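Local coordinates for protein alanine racemase (Actinobacillus succinogenes, PDB 3C3K) that has the two-lobed fold of the periplasmic binding protein-like family and probably binds a small ligand in the cleft between its lobes, at residues B[198-203]-B[214-219]. Sequence-based numbering, arbitrary orientation.
Sequences GAIQAL and VAVVGF
In the beta-alpha-beta unit that runs from strand 187-190 through helix 193-205 to strand 215-217, Leu-203, Ile-200 and Ala-199 of the helix pack on Val-216 and Val-214 of the returning chain. Leu-203 and Val-216 meet tip to tip, and CD1 of Leu-203 is pressed to 3.4 Å from CG2 of Val-216, tighter than ordinary van der Waals contact. The same leucine fork reaches Val-214 at about a right angle, its CD1 lying 3.8 Å and its CD2 3.9 Å from Val-214 CG1. With CG1 of Val-216 anti to the backbone N (chi1 -176°), CG2 falls beside that nitrogen, on the side of Leu-203. Helix and strand run nearly antiparallel, at 163°, as expected of a crossover whose two strands are parallel neighbours in the four-stranded sheet of this lobe. One turn back along the helix, Ile-200 crosses Val-216 obliquely, its CG1 4.1 Å from Val-216 CG2, while the Ala-199 methyl lies more loosely near CG1 of the same valine. Ala-215 and Val-217 pack on helix 108-121, which covers the other face of the strand, and Gln-201 NE2 hydrogen-bonds to Gln-226 O of the second subunit.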
# COMPACT_ATOMS: atom_id res chain seq x y z
N GLY B 198 3.50 -13.34 -6.09
CA GLY B 198 4.63 -14.16 -5.59
C GLY B 198 4.51 -15.57 -6.11
O GLY B 198 5.52 -16.24 -6.43
N ALA B 199 3.28 -16.05 -6.24
CA ALA B 199 3.12 -17.37 -6.83
C ALA B 199 3.64 -17.39 -8.29
O ALA B 199 4.40 -18.28 -8.66
CB ALA B 199 1.70 -17.86 -6.69
N ILE B 200 3.28 -16.39 -9.08
CA ILE B 200 3.73 -16.23 -10.46
C ILE B 200 5.28 -16.15 -10.51
O ILE B 200 5.93 -16.85 -11.31
CB ILE B 200 3.13 -14.93 -11.08
CG1 ILE B 200 1.61 -15.11 -11.28
CG2 ILE B 200 3.87 -14.57 -12.38
CD1 ILE B 200 0.86 -13.96 -12.09
N GLN B 201 5.87 -15.37 -9.63
CA GLN B 201 7.33 -15.38 -9.53
C GLN B 201 7.97 -16.74 -9.22
O GLN B 201 8.92 -17.16 -9.89
CB GLN B 201 7.81 -14.38 -8.50
CG GLN B 201 9.32 -14.28 -8.60
CD GLN B 201 9.92 -13.08 -7.93
OE1 GLN B 201 10.72 -13.22 -7.00
NE2 GLN B 201 9.62 -11.91 -8.47
N ALA B 202 7.49 -17.47 -8.22
CA ALA B 202 8.06 -18.80 -7.94
C ALA B 202 7.83 -19.79 -9.08
O ALA B 202 8.68 -20.64 -9.42
CB ALA B 202 7.42 -19.36 -6.68
N LEU B 203 6.67 -19.71 -9.67
CA LEU B 203 6.32 -20.61 -10.77
C LEU B 203 7.30 -20.43 -11.97
O LEU B 203 7.85 -21.40 -12.53
CB LEU B 203 4.87 -20.34 -11.19
CG LEU B 203 3.80 -20.99 -10.28
CD1 LEU B 203 2.47 -20.61 -10.78
CD2 LEU B 203 3.89 -22.54 -10.25
N VAL B 214 0.62 -24.52 -14.80
CA VAL B 214 -0.03 -24.11 -13.56
C VAL B 214 -0.70 -22.72 -13.79
O VAL B 214 -0.05 -21.73 -14.12
CB VAL B 214 0.93 -24.02 -12.41
CG1 VAL B 214 0.20 -23.62 -11.09
CG2 VAL B 214 1.75 -25.36 -12.17
N ALA B 215 -2.01 -22.70 -13.63
CA ALA B 215 -2.83 -21.51 -13.73
C ALA B 215 -2.72 -20.80 -12.37
O ALA B 215 -2.53 -21.46 -11.35
CB ALA B 215 -4.23 -21.94 -13.94
N VAL B 216 -2.85 -19.47 -12.34
CA VAL B 216 -2.89 -18.68 -11.09
C VAL B 216 -4.10 -17.76 -11.10
O VAL B 216 -4.38 -17.12 -12.11
CB VAL B 216 -1.59 -17.83 -10.88
CG1 VAL B 216 -1.61 -17.10 -9.51
CG2 VAL B 216 -0.31 -18.69 -10.99
N VAL B 217 -4.82 -17.69 -9.98
CA VAL B 217 -5.92 -16.76 -9.76
C VAL B 217 -5.67 -16.06 -8.43
O VAL B 217 -5.23 -16.68 -7.44
CB VAL B 217 -7.32 -17.47 -9.79
CG1 VAL B 217 -8.48 -16.48 -9.40
CG2 VAL B 217 -7.54 -18.11 -11.15
N GLY B 218 -5.87 -14.75 -8.43
CA GLY B 218 -5.76 -13.97 -7.18
C GLY B 218 -7.08 -13.47 -6.59
O GLY B 218 -8.14 -14.07 -6.78
N PHE B 219 -7.02 -12.40 -5.81
CA PHE B 219 -8.23 -11.86 -5.17
C PHE B 219 -8.07 -10.37 -4.87
O PHE B 219 -7.04 -9.95 -4.37
CB PHE B 219 -8.57 -12.66 -3.92
CG PHE B 219 -10.05 -12.83 -3.67
CD1 PHE B 219 -10.82 -11.76 -3.22
CD2 PHE B 219 -10.67 -14.06 -3.85
CE1 PHE B 219 -12.20 -11.90 -2.99
CE2 PHE B 219 -12.08 -14.23 -3.62
CZ PHE B 219 -12.84 -13.11 -3.17